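Local coordinates for Thiol:disulfide interchange protein (Klebsiella pneumoniae, PDB 6DXN), which probably acts as a periplasmic oxidoreductase of the DsbA family, exchanging thiols and disulfides in substrate proteins, at residues F155-K160 / F186-P191; K4-G9 / M180-L185; D109-F114 / E122-M127. One frame throughout, in Å; residues are numbered along the deposited sequence.

Contact 1 of 3, residues F155-K160 / F186-P191; sequences FYVSGK and FLLNKP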
ATOM      1  N   PHE A 155       3.809   4.797   5.398  1.00 16.13           N
ATOM      2  CA  PHE A 155       4.586   3.581   5.705  1.00 16.21           C
ATOM      3  C   PHE A 155       4.760   3.426   7.223  1.00 16.76           C
ATOM      4  O   PHE A 155       5.070   4.399   7.919  1.00 16.66           O
ATOM      5  CB  PHE A 155       5.954   3.626   5.025  1.00 16.91           C
ATOM      6  CG  PHE A 155       5.921   3.651   3.518  1.00 17.26           C
ATOM      7  CD1 PHE A 155       5.539   4.799   2.837  1.00 17.89           C
ATOM      8  CD2 PHE A 155       6.301   2.544   2.780  1.00 17.88           C
ATOM      9  CE1 PHE A 155       5.507   4.824   1.451  1.00 17.77           C
ATOM     10  CE2 PHE A 155       6.282   2.578   1.393  1.00 17.21           C
ATOM     11  CZ  PHE A 155       5.889   3.717   0.732  1.00 17.35           C
ATOM     12  N   TYR A 156       4.540   2.192   7.706  1.00 16.93           N
ATOM     13  CA  TYR A 156       4.700   1.798   9.114  1.00 18.20           C
ATOM     14  C   TYR A 156       5.598   0.557   9.193  1.00 17.37           C
ATOM     15  O   TYR A 156       5.352  -0.432   8.510  1.00 17.27           O
ATOM     16  CB  TYR A 156       3.350   1.511   9.776  1.00 19.45           C
ATOM     17  CG  TYR A 156       2.470   2.717   9.961  1.00 21.66           C
ATOM     18  CD1 TYR A 156       1.754   3.238   8.899  1.00 21.30           C
ATOM     19  CD2 TYR A 156       2.341   3.333  11.198  1.00 23.61           C
ATOM     20  CE1 TYR A 156       0.940   4.346   9.053  1.00 23.87           C
ATOM     21  CE2 TYR A 156       1.529   4.444  11.368  1.00 24.45           C
ATOM     22  CZ  TYR A 156       0.826   4.951  10.291  1.00 23.83           C
ATOM     23  OH  TYR A 156       0.024   6.044  10.430  1.00 25.18           O
ATOM     24  N   VAL A 157       6.629   0.630  10.045  1.00 17.40           N
ATOM     25  CA  VAL A 157       7.570  -0.458  10.258  1.00 16.82           C
ATOM     26  C   VAL A 157       7.344  -1.012  11.680  1.00 17.24           C
ATOM     27  O   VAL A 157       7.247  -0.239  12.649  1.00 14.88           O
ATOM     28  CB  VAL A 157       9.028   0.013  10.052  1.00 18.08           C
ATOM     29  CG1 VAL A 157      10.018  -1.141  10.148  1.00 18.37           C
ATOM     30  CG2 VAL A 157       9.207   0.743   8.729  1.00 17.95           C
ATOM     31  N   SER A 158       7.216  -2.345  11.779  1.00 18.03           N
ATOM     32  CA  SER A 158       7.045  -3.082  13.069  1.00 19.71           C
ATOM     33  C   SER A 158       5.869  -2.522  13.883  1.00 22.71           C
ATOM     34  O   SER A 158       5.806  -2.699  15.111  1.00 24.76           O
ATOM     35  CB  SER A 158       8.321  -3.062  13.870  1.00 18.90           C
ATOM     36  OG  SER A 158       9.355  -3.778  13.206  1.00 18.11           O
ATOM     37  N   GLY A 159       4.960  -1.828  13.187  1.00 20.97           N
ATOM     38  CA  GLY A 159       3.779  -1.221  13.783  1.00 23.67           C
ATOM     39  C   GLY A 159       4.095  -0.166  14.830  1.00 24.32           C
ATOM     40  O   GLY A 159       3.203   0.211  15.590  1.00 22.00           O
ATOM     41  N   LYS A 160       5.331   0.358  14.827  1.00 27.05           N
ATOM     42  CA  LYS A 160       5.774   1.308  15.854  1.00 27.59           C
ATOM     43  C   LYS A 160       6.433   2.559  15.251  1.00 28.30           C
ATOM     44  O   LYS A 160       6.448   3.601  15.903  1.00 31.00           O
ATOM     45  CB  LYS A 160       6.773   0.607  16.779  1.00 30.51           C
ATOM     46  CG  LYS A 160       7.177   1.384  18.024  1.00 31.55           C
ATOM     47  CD  LYS A 160       8.151   0.633  18.907  1.00 30.45           C
ATOM     48  CE  LYS A 160       8.446   1.334  20.215  1.00 31.86           C
ATOM     49  NZ  LYS A 160       7.265   1.347  21.111  1.00 31.63           N
ATOM     50  N   PHE A 186      16.687   0.619   7.887  1.00 18.89           N
ATOM     51  CA  PHE A 186      17.193   1.173   9.147  1.00 18.92           C
ATOM     52  C   PHE A 186      16.171   0.937  10.265  1.00 19.68           C
ATOM     53  O   PHE A 186      16.538   0.715  11.416  1.00 18.00           O
ATOM     54  CB  PHE A 186      17.492   2.670   9.003  1.00 17.85           C
ATOM     55  CG  PHE A 186      17.848   3.382  10.287  1.00 19.17           C
ATOM     56  CD1 PHE A 186      16.859   3.888  11.116  1.00 19.02           C
ATOM     57  CD2 PHE A 186      19.172   3.552  10.665  1.00 20.32           C
ATOM     58  CE1 PHE A 186      17.183   4.535  12.299  1.00 20.05           C
ATOM     59  CE2 PHE A 186      19.497   4.213  11.840  1.00 19.89           C
ATOM     60  CZ  PHE A 186      18.503   4.700  12.656  1.00 20.84           C
ATOM     61  N   LEU A 187      14.883   0.951   9.906  1.00 20.50           N
ATOM     62  CA  LEU A 187      13.835   0.763  10.900  1.00 20.77           C
ATOM     63  C   LEU A 187      13.597  -0.726  11.182  1.00 22.58           C
ATOM     64  O   LEU A 187      13.312  -1.081  12.318  1.00 22.78           O
ATOM     65  CB  LEU A 187      12.557   1.466  10.436  1.00 21.60           C
ATOM     66  CG  LEU A 187      12.608   2.993  10.500  1.00 21.50           C
ATOM     67  CD1 LEU A 187      11.328   3.602   9.953  1.00 21.99           C
ATOM     68  CD2 LEU A 187      12.866   3.472  11.924  1.00 22.01           C
ATOM     69  N   LEU A 188      13.705  -1.577  10.154  1.00 23.99           N
ATOM     70  CA  LEU A 188      13.494  -3.021  10.335  1.00 24.65           C
ATOM     71  C   LEU A 188      14.606  -3.615  11.208  1.00 26.75           C
ATOM     72  O   LEU A 188      14.361  -4.575  11.941  1.00 24.43           O
ATOM     73  CB  LEU A 188      13.465  -3.715   8.971  1.00 24.89           C
ATOM     74  CG  LEU A 188      12.192  -3.517   8.150  1.00 24.36           C
ATOM     75  CD1 LEU A 188      12.397  -3.989   6.721  1.00 23.75           C
ATOM     76  CD2 LEU A 188      11.014  -4.240   8.793  1.00 23.15           C
ATOM     77  N   ASN A 189      15.805  -3.021  11.123  1.00 30.56           N
ATOM     78  CA  ASN A 189      17.004  -3.477  11.837  1.00 34.58           C
ATOM     79  C   ASN A 189      17.164  -2.737  13.170  1.00 37.60           C
ATOM     80  O   ASN A 189      18.288  -2.594  13.671  1.00 45.00           O
ATOM     81  CB  ASN A 189      18.276  -3.242  11.013  1.00 36.75           C
ATOM     82  CG  ASN A 189      18.199  -3.773   9.597  1.00 39.66           C
ATOM     83  OD1 ASN A 189      17.199  -4.370   9.198  1.00 42.55           O
ATOM     84  ND2 ASN A 189      19.248  -3.544   8.824  1.00 37.26           N
ATOM     85  N   LYS A 190      16.049  -2.286  13.748  1.00 40.25           N
ATOM     86  CA  LYS A 190      16.094  -1.543  15.004  1.00 42.28           C
ATOM     87  C   LYS A 190      15.758  -2.462  16.177  1.00 46.03           C
ATOM     88  O   LYS A 190      14.874  -3.310  16.068  1.00 43.21           O
ATOM     89  CB  LYS A 190      15.134  -0.350  14.937  1.00 41.60           C
ATOM     90  CG  LYS A 190      15.005   0.440  16.230  1.00 42.03           C
ATOM     91  CD  LYS A 190      14.260   1.733  16.076  1.00 43.41           C
ATOM     92  CE  LYS A 190      15.014   2.747  15.249  1.00 44.41           C
ATOM     93  NZ  LYS A 190      14.248   4.006  15.114  1.00 47.67           N
ATOM     94  N   PRO A 191      16.469  -2.326  17.325  1.00 49.35           N
ATOM     95  CA  PRO A 191      16.221  -3.143  18.515  1.00 47.76           C
ATOM     96  C   PRO A 191      14.741  -3.368  18.862  1.00 47.49           C
ATOM     97  O   PRO A 191      13.908  -2.486  18.647  1.00 43.96           O
ATOM     98  CB  PRO A 191      16.863  -2.326  19.646  1.00 48.39           C
ATOM     99  CG  PRO A 191      17.985  -1.551  18.980  1.00 49.73           C
ATOM    100  CD  PRO A 191      17.598  -1.402  17.521  1.00 49.06           C
TER
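Val157 sets both of its methyls against the last turn of the helix that carries Leu187 and Leu188. With CG1 anti to the backbone N (chi1 -175°), that methyl reaches between the two leucines: Val157 CG1 lies 3.5 Å from Leu188 CD2 and 3.7 Å from Leu187 CB. The other branch, CG2, faces Leu187 alone, and Val157 CG2 stands 3.8 Å from Leu187 CD1. Leu187 meets the valine with its CB and one methyl, the two side chains crossing at a slant. Leu188 comes in at about a right angle and touches through CD2; its chi2 of 168° extends CD1, leaving CD2 turned to the valine. No hydrogen bond links the segments, so the join is wholly apolar. On the strand side the chain turns, and Lys160 N bonds Val157 O at 3.0 Å, closing the type I' beta turn of the hairpin to strand 161-163. Asn189 is where the helix gives out. The contact thus presses the C-terminal end of helix 173-188 onto the end of strand 154-157, in the thioredoxin-type sheet. Val157 also touches Leu25 of neighbouring strand 25-29, Leu187 rests on Phe12 of edge strand 12-14, and Leu188 continues to Leu53 and Met57.

Contact 2 of 3, residues K4-G9 / M180-L185; sequences KDYQAG and MANLVL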
ATOM      1  N   LYS A   4      23.418   6.323   6.605  1.00 25.84           N
ATOM      2  CA  LYS A   4      22.880   7.473   7.326  1.00 25.47           C
ATOM      3  C   LYS A   4      22.272   7.036   8.663  1.00 23.04           C
ATOM      4  O   LYS A   4      21.701   5.952   8.776  1.00 26.96           O
ATOM      5  CB  LYS A   4      21.825   8.177   6.470  1.00 24.96           C
ATOM      6  CG  LYS A   4      22.307   8.592   5.091  1.00 25.01           C
ATOM      7  CD  LYS A   4      21.237   9.244   4.259  1.00 24.97           C
ATOM      8  CE  LYS A   4      21.733   9.663   2.894  1.00 24.42           C
ATOM      9  NZ  LYS A   4      20.678  10.368   2.128  1.00 23.53           N
ATOM     10  N   ASP A   5      22.387   7.927   9.652  1.00 22.07           N
ATOM     11  CA  ASP A   5      21.872   7.728  10.999  1.00 21.36           C
ATOM     12  C   ASP A   5      20.520   8.446  11.131  1.00 21.34           C
ATOM     13  O   ASP A   5      20.428   9.495  11.787  1.00 22.38           O
ATOM     14  CB  ASP A   5      22.878   8.240  12.033  1.00 21.03           C
ATOM     15  CG  ASP A   5      22.493   7.946  13.473  1.00 21.44           C
ATOM     16  OD1 ASP A   5      21.687   7.015  13.696  1.00 20.86           O
ATOM     17  OD2 ASP A   5      22.997   8.657  14.361  1.00 23.76           O
ATOM     18  N   TYR A   6      19.484   7.873  10.499  1.00 19.72           N
ATOM     19  CA  TYR A   6      18.118   8.439  10.522  1.00 17.67           C
ATOM     20  C   TYR A   6      17.691   8.727  11.967  1.00 18.45           C
ATOM     21  O   TYR A   6      17.795   7.866  12.853  1.00 17.14           O
ATOM     22  CB  TYR A   6      17.146   7.520   9.779  1.00 16.36           C
ATOM     23  CG  TYR A   6      17.542   7.283   8.344  1.00 15.99           C
ATOM     24  CD1 TYR A   6      17.356   8.263   7.385  1.00 15.59           C
ATOM     25  CD2 TYR A   6      18.117   6.086   7.947  1.00 15.23           C
ATOM     26  CE1 TYR A   6      17.719   8.059   6.065  1.00 16.07           C
ATOM     27  CE2 TYR A   6      18.491   5.866   6.631  1.00 15.45           C
ATOM     28  CZ  TYR A   6      18.294   6.858   5.689  1.00 15.76           C
ATOM     29  OH  TYR A   6      18.655   6.654   4.396  1.00 16.63           O
ATOM     30  N   GLN A   7      17.181   9.949  12.168  1.00 18.15           N
ATOM     31  CA  GLN A   7      16.840  10.471  13.480  1.00 19.86           C
ATOM     32  C   GLN A   7      15.330  10.452  13.737  1.00 19.87           C
ATOM     33  O   GLN A   7      14.533  10.812  12.863  1.00 16.99           O
ATOM     34  CB  GLN A   7      17.359  11.909  13.565  1.00 22.22           C
ATOM     35  CG  GLN A   7      18.875  12.012  13.461  1.00 21.75           C
ATOM     36  CD  GLN A   7      19.554  11.529  14.718  1.00 23.51           C
ATOM     37  OE1 GLN A   7      19.271  12.010  15.814  1.00 22.78           O
ATOM     38  NE2 GLN A   7      20.480  10.594  14.561  1.00 22.57           N
ATOM     39  N   ALA A   8      14.959  10.009  14.948  1.00 20.41           N
ATOM     40  CA  ALA A   8      13.575  10.038  15.386  1.00 21.62           C
ATOM     41  C   ALA A   8      13.151  11.509  15.470  1.00 23.82           C
ATOM     42  O   ALA A   8      13.923  12.350  15.934  1.00 25.71           O
ATOM     43  CB  ALA A   8      13.421   9.353  16.719  1.00 22.68           C
ATOM     44  N   GLY A   9      11.929  11.797  15.019  1.00 23.29           N
ATOM     45  CA  GLY A   9      11.384  13.146  14.999  1.00 27.36           C
ATOM     46  C   GLY A   9      11.508  13.764  13.616  1.00 27.66           C
ATOM     47  O   GLY A   9      10.544  14.324  13.091  1.00 33.20           O
HETATM   48  N   MSE A 180      14.422   6.150   0.830  1.00 17.48           N
HETATM   49  CA  MSE A 180      13.257   5.604   1.501  1.00 16.66           C
HETATM   50  C   MSE A 180      13.502   4.157   1.843  1.00 15.08           C
HETATM   51  O   MSE A 180      13.217   3.724   2.965  1.00 14.07           O
HETATM   52  CB  MSE A 180      12.016   5.771   0.623  1.00 18.88           C
HETATM   53  CG  MSE A 180      10.882   4.880   1.109  1.00 19.77           C
HETATM   54 SE   MSE A 180      10.123   5.551   2.787  1.00 27.36          SE
HETATM   55  CE  MSE A 180       8.836   6.837   2.001  1.00 25.76           C
ATOM     56  N   ALA A 181      14.039   3.397   0.879  1.00 14.81           N
ATOM     57  CA  ALA A 181      14.341   1.974   1.095  1.00 14.94           C
ATOM     58  C   ALA A 181      15.410   1.834   2.187  1.00 15.82           C
ATOM     59  O   ALA A 181      15.373   0.902   2.984  1.00 16.27           O
ATOM     60  CB  ALA A 181      14.783   1.324  -0.188  1.00 13.93           C
ATOM     61  N   ASN A 182      16.372   2.762   2.187  1.00 16.83           N
ATOM     62  CA  ASN A 182      17.443   2.766   3.195  1.00 17.06           C
ATOM     63  C   ASN A 182      16.829   2.995   4.584  1.00 16.26           C
ATOM     64  O   ASN A 182      17.131   2.249   5.518  1.00 15.44           O
ATOM     65  CB  ASN A 182      18.531   3.787   2.859  1.00 17.69           C
ATOM     66  CG  ASN A 182      19.447   3.337   1.740  1.00 18.17           C
ATOM     67  OD1 ASN A 182      19.548   2.147   1.447  1.00 19.13           O
ATOM     68  ND2 ASN A 182      20.144   4.278   1.130  1.00 17.70           N
ATOM     69  N   LEU A 183      15.957   4.009   4.697  1.00 15.67           N
ATOM     70  CA  LEU A 183      15.272   4.328   5.962  1.00 16.45           C
ATOM     71  C   LEU A 183      14.427   3.130   6.418  1.00 17.57           C
ATOM     72  O   LEU A 183      14.453   2.772   7.603  1.00 19.91           O
ATOM     73  CB  LEU A 183      14.396   5.574   5.796  1.00 16.37           C
ATOM     74  CG  LEU A 183      13.490   5.910   6.982  1.00 16.67           C
ATOM     75  CD1 LEU A 183      14.290   6.100   8.261  1.00 17.47           C
ATOM     76  CD2 LEU A 183      12.663   7.150   6.702  1.00 16.41           C
ATOM     77  N   VAL A 184      13.670   2.528   5.491  1.00 17.31           N
ATOM     78  CA  VAL A 184      12.849   1.358   5.838  1.00 19.14           C
ATOM     79  C   VAL A 184      13.750   0.294   6.484  1.00 19.68           C
ATOM     80  O   VAL A 184      13.439  -0.232   7.557  1.00 18.68           O
ATOM     81  CB  VAL A 184      12.076   0.800   4.623  1.00 19.38           C
ATOM     82  CG1 VAL A 184      11.653  -0.655   4.813  1.00 21.30           C
ATOM     83  CG2 VAL A 184      10.862   1.649   4.296  1.00 19.73           C
ATOM     84  N   LEU A 185      14.877  -0.005   5.831  1.00 19.88           N
ATOM     85  CA  LEU A 185      15.787  -1.034   6.339  1.00 20.00           C
ATOM     86  C   LEU A 185      16.311  -0.653   7.730  1.00 18.86           C
ATOM     87  O   LEU A 185      16.360  -1.502   8.616  1.00 18.80           O
ATOM     88  CB  LEU A 185      16.934  -1.238   5.346  1.00 20.98           C
ATOM     89  CG  LEU A 185      16.584  -2.049   4.103  1.00 22.57           C
ATOM     90  CD1 LEU A 185      17.810  -2.225   3.222  1.00 24.04           C
ATOM     91  CD2 LEU A 185      16.009  -3.403   4.484  1.00 23.54           C
TER
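Tyr6 lays one face of its ring over the backbone of Leu183, whose CA sits 4.0 Å from the ring centroid and 24° off the ring normal, a CH-pi contact displaced toward the rim. The leucine side chain then follows the ring back toward its root. A second torsion near 58° folds the CD1 methyl back to the base of the tyrosine, with Leu183 CD1 3.5 Å from Tyr6 CG and equally near Tyr6 CB. Across the ring, Lys4 CB covers part of the opposite face, so the tyrosine is held between its own N-terminal segment and the helix. This is the N-terminal arm of the chain, an irregular run leading into edge strand 12-14, passing across the flank of helix 173-188, the last helix of the thioredoxin-like fold. At the far end of the ring the hydroxyl reaches the helix: Tyr6 OH comes within 3.3 Å of Asn182 CB, and its hydrogen bond goes to Asp179, which also forms a salt bridge with Lys4. The amide of Asn182 is engaged separately, through OD1 with Arg52 of helix 45-52. Within the arm, Gln7 turns its amide back, and Gln7 NE2 donates to Asp5 O at 3.0 Å with an N-H...O angle of 162°. One residue beyond segment 180-185, Phe186 meets the Tyr6 ring edge-to-face.

Contact 3 of 3, residues D109-F114 / E122-M127; sequences DIVKVF and EKYAEM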
ATOM      1  N   ASP A 109     -17.441  -0.896 -12.807  1.00 19.69           N
ATOM      2  CA  ASP A 109     -16.321  -0.486 -13.659  1.00 18.40           C
ATOM      3  C   ASP A 109     -15.004  -1.109 -13.181  1.00 18.12           C
ATOM      4  O   ASP A 109     -14.079  -1.305 -13.989  1.00 18.00           O
ATOM      5  CB  ASP A 109     -16.195   1.036 -13.725  1.00 17.75           C
ATOM      6  CG  ASP A 109     -17.271   1.690 -14.570  1.00 18.27           C
ATOM      7  OD1 ASP A 109     -18.010   0.947 -15.247  1.00 19.25           O
ATOM      8  OD2 ASP A 109     -17.353   2.932 -14.544  1.00 18.41           O
ATOM      9  N   ILE A 110     -14.896  -1.368 -11.874  1.00 17.63           N
ATOM     10  CA  ILE A 110     -13.692  -1.992 -11.331  1.00 19.25           C
ATOM     11  C   ILE A 110     -13.614  -3.434 -11.849  1.00 19.92           C
ATOM     12  O   ILE A 110     -12.533  -3.915 -12.177  1.00 23.78           O
ATOM     13  CB  ILE A 110     -13.666  -1.921  -9.790  1.00 18.81           C
ATOM     14  CG1 ILE A 110     -13.571  -0.473  -9.298  1.00 18.28           C
ATOM     15  CG2 ILE A 110     -12.534  -2.777  -9.245  1.00 20.00           C
ATOM     16  CD1 ILE A 110     -13.715  -0.306  -7.796  1.00 18.16           C
ATOM     17  N   VAL A 111     -14.776  -4.100 -11.929  1.00 19.77           N
ATOM     18  CA  VAL A 111     -14.873  -5.474 -12.399  1.00 19.57           C
ATOM     19  C   VAL A 111     -14.393  -5.550 -13.853  1.00 20.37           C
ATOM     20  O   VAL A 111     -13.760  -6.532 -14.236  1.00 18.28           O
ATOM     21  CB  VAL A 111     -16.304  -6.033 -12.247  1.00 19.85           C
ATOM     22  CG1 VAL A 111     -16.499  -7.322 -13.028  1.00 21.92           C
ATOM     23  CG2 VAL A 111     -16.683  -6.231 -10.791  1.00 19.80           C
ATOM     24  N   LYS A 112     -14.677  -4.499 -14.637  1.00 21.68           N
ATOM     25  CA  LYS A 112     -14.271  -4.469 -16.050  1.00 23.78           C
ATOM     26  C   LYS A 112     -12.744  -4.563 -16.166  1.00 21.11           C
ATOM     27  O   LYS A 112     -12.254  -5.140 -17.111  1.00 20.81           O
ATOM     28  CB  LYS A 112     -14.827  -3.246 -16.789  1.00 24.69           C
ATOM     29  CG  LYS A 112     -16.340  -3.253 -16.979  1.00 26.68           C
ATOM     30  CD  LYS A 112     -16.846  -2.278 -18.025  1.00 27.91           C
ATOM     31  CE  LYS A 112     -16.396  -0.849 -17.796  1.00 28.44           C
ATOM     32  NZ  LYS A 112     -16.964   0.067 -18.812  1.00 29.62           N
ATOM     33  N   VAL A 113     -12.002  -4.017 -15.197  1.00 22.97           N
ATOM     34  CA  VAL A 113     -10.526  -4.098 -15.239  1.00 21.92           C
ATOM     35  C   VAL A 113     -10.106  -5.577 -15.178  1.00 22.22           C
ATOM     36  O   VAL A 113      -9.247  -6.034 -15.953  1.00 23.55           O
ATOM     37  CB  VAL A 113      -9.873  -3.278 -14.105  1.00 24.50           C
ATOM     38  CG1 VAL A 113      -8.357  -3.430 -14.101  1.00 25.37           C
ATOM     39  CG2 VAL A 113     -10.250  -1.805 -14.169  1.00 24.54           C
ATOM     40  N   PHE A 114     -10.737  -6.322 -14.266  1.00 20.61           N
ATOM     41  CA  PHE A 114     -10.446  -7.745 -14.026  1.00 21.41           C
ATOM     42  C   PHE A 114     -10.810  -8.597 -15.252  1.00 23.04           C
ATOM     43  O   PHE A 114     -10.140  -9.596 -15.542  1.00 24.74           O
ATOM     44  CB  PHE A 114     -11.169  -8.204 -12.758  1.00 20.88           C
ATOM     45  CG  PHE A 114     -10.592  -7.660 -11.473  1.00 21.87           C
ATOM     46  CD1 PHE A 114     -10.641  -6.305 -11.183  1.00 23.86           C
ATOM     47  CD2 PHE A 114     -10.018  -8.513 -10.540  1.00 23.02           C
ATOM     48  CE1 PHE A 114     -10.116  -5.812  -9.998  1.00 24.13           C
ATOM     49  CE2 PHE A 114      -9.493  -8.018  -9.357  1.00 25.23           C
ATOM     50  CZ  PHE A 114      -9.541  -6.669  -9.090  1.00 24.71           C
ATOM     51  N   GLU A 122     -18.337 -13.542 -13.153  1.00 23.73           N
ATOM     52  CA  GLU A 122     -18.784 -14.666 -12.312  1.00 25.21           C
ATOM     53  C   GLU A 122     -17.661 -15.099 -11.358  1.00 23.79           C
ATOM     54  O   GLU A 122     -17.915 -15.401 -10.197  1.00 24.16           O
ATOM     55  CB  GLU A 122     -19.221 -15.873 -13.146  1.00 27.02           C
ATOM     56  CG  GLU A 122     -20.528 -15.676 -13.898  1.00 27.30           C
ATOM     57  CD  GLU A 122     -20.468 -14.731 -15.086  1.00 27.78           C
ATOM     58  OE1 GLU A 122     -19.361 -14.257 -15.418  1.00 25.20           O
ATOM     59  OE2 GLU A 122     -21.527 -14.491 -15.687  1.00 29.38           O
ATOM     60  N   LYS A 123     -16.421 -15.145 -11.861  1.00 24.02           N
ATOM     61  CA  LYS A 123     -15.275 -15.536 -11.020  1.00 23.61           C
ATOM     62  C   LYS A 123     -14.993 -14.409 -10.012  1.00 22.23           C
ATOM     63  O   LYS A 123     -14.613 -14.666  -8.868  1.00 22.25           O
ATOM     64  CB  LYS A 123     -14.050 -15.864 -11.884  1.00 23.10           C
ATOM     65  CG  LYS A 123     -12.783 -16.265 -11.125  1.00 24.18           C
ATOM     66  CD  LYS A 123     -12.851 -17.582 -10.361  1.00 24.78           C
ATOM     67  CE  LYS A 123     -11.577 -17.869  -9.589  1.00 25.42           C
ATOM     68  NZ  LYS A 123     -11.617 -19.187  -8.902  1.00 26.91           N
ATOM     69  N   TYR A 124     -15.222 -13.158 -10.426  1.00 23.22           N
ATOM     70  CA  TYR A 124     -14.970 -12.028  -9.527  1.00 21.32           C
ATOM     71  C   TYR A 124     -15.969 -12.065  -8.361  1.00 21.51           C
ATOM     72  O   TYR A 124     -15.600 -11.808  -7.218  1.00 18.16           O
ATOM     73  CB  TYR A 124     -15.007 -10.693 -10.272  1.00 21.80           C
ATOM     74  CG  TYR A 124     -14.584  -9.538  -9.405  1.00 21.14           C
ATOM     75  CD1 TYR A 124     -13.242  -9.285  -9.173  1.00 20.88           C
ATOM     76  CD2 TYR A 124     -15.515  -8.739  -8.767  1.00 20.60           C
ATOM     77  CE1 TYR A 124     -12.834  -8.252  -8.346  1.00 20.93           C
ATOM     78  CE2 TYR A 124     -15.123  -7.694  -7.942  1.00 21.70           C
ATOM     79  CZ  TYR A 124     -13.776  -7.448  -7.734  1.00 20.48           C
ATOM     80  OH  TYR A 124     -13.374  -6.419  -6.931  1.00 21.13           O
ATOM     81  N   ALA A 125     -17.227 -12.402  -8.667  1.00 23.07           N
ATOM     82  CA  ALA A 125     -18.282 -12.497  -7.667  1.00 23.79           C
ATOM     83  C   ALA A 125     -17.969 -13.645  -6.699  1.00 24.58           C
ATOM     84  O   ALA A 125     -18.176 -13.528  -5.486  1.00 24.02           O
ATOM     85  CB  ALA A 125     -19.622 -12.674  -8.351  1.00 24.77           C
ATOM     86  N   GLU A 126     -17.454 -14.752  -7.247  0.60 25.66           N
ATOM     87  CA  GLU A 126     -17.093 -15.930  -6.450  0.60 27.29           C
ATOM     88  C   GLU A 126     -15.983 -15.559  -5.455  0.60 28.54           C
ATOM     89  O   GLU A 126     -16.027 -15.969  -4.294  0.60 28.56           O
ATOM     90  CB  GLU A 126     -16.673 -17.086  -7.362  0.60 27.23           C
ATOM     91  CG  GLU A 126     -17.822 -17.694  -8.157  0.60 27.12           C
ATOM     92  CD  GLU A 126     -17.403 -18.715  -9.204  0.60 28.33           C
ATOM     93  OE1 GLU A 126     -16.189 -18.976  -9.323  0.60 28.91           O
ATOM     94  OE2 GLU A 126     -18.291 -19.244  -9.907  0.60 29.14           O
HETATM   95  N   MSE A 127     -15.001 -14.775  -5.920  1.00 28.16           N
HETATM   96  CA  MSE A 127     -13.876 -14.350  -5.079  1.00 28.64           C
HETATM   97  C   MSE A 127     -14.307 -13.366  -4.021  1.00 28.06           C
HETATM   98  O   MSE A 127     -13.819 -13.412  -2.896  1.00 26.31           O
HETATM   99  CB  MSE A 127     -12.748 -13.832  -5.975  1.00 32.12           C
HETATM  100  CG  MSE A 127     -12.121 -15.045  -6.675  1.00 37.68           C
HETATM  101 SE   MSE A 127     -10.527 -14.610  -7.751  1.00 46.11          SE
HETATM  102  CE  MSE A 127     -11.259 -13.250  -8.969  1.00 44.94           C
TER
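A first torsion of -173° swings the Tyr124 ring away from its own backbone N and out toward helix 107-115, while Phe114, its CG anti to the carbonyl carbon, offers a ring face to receive it. The result is a T-shaped (edge-to-face) pair with the planes at 64°: Tyr124 CE1 lies 3.4 Å above the Phe114 plane, over its centre, and the ring centroids are 4.7 Å apart. Within this ring pair the nearest atoms are Tyr124 CE1 and Phe114 CE2, 3.5 Å apart. Val111, a turn earlier on the same helix as Phe114, comes in obliquely at the CD2/CE2 part of the tyrosine ring; Val111 CG2 approaches Tyr124 CD2 to 3.4 Å. Tyr124 thus fits against two residues one helical turn apart, and farther out Tyr124 OH passes near Ile110 CG2, a looser touch at 4.4 Å. No hydrogen bond crosses the contact. The segment axes come within 10.4 Å and run at 111° to each other. Ile110 and Tyr124 both reach Ala77 of helix 71-83, and Phe114 meets Val90 of helix 87-99. This is core packing between successive helices of the helical domain that DsbA proteins carry inserted in their thioredoxin fold.

How the contacts relate
Contacts 1 and 2 share helix 173-188 and are close neighbours, their centres 9 Å apart; Phe186, from the segment 186-191, meets the 4-9 arm. Along the chain the segments run 4-9, 109-114, 122-127, 155-160, 180-185 and 186-191: contact 3 closes before contact 1 opens, while those of contacts 1 and 2 alternate, so the same helix is joined to the N-terminal arm by one contact and to the central sheet by the other. Contact 3 lies on the opposite side of the chain's centre, about 35 Å from contact 1 and 40 Å from contact 2 between centres. Contacts 1 and 2 thus belong to the thioredoxin sheet and its C-terminal helix, contact 3 to the inserted helical domain.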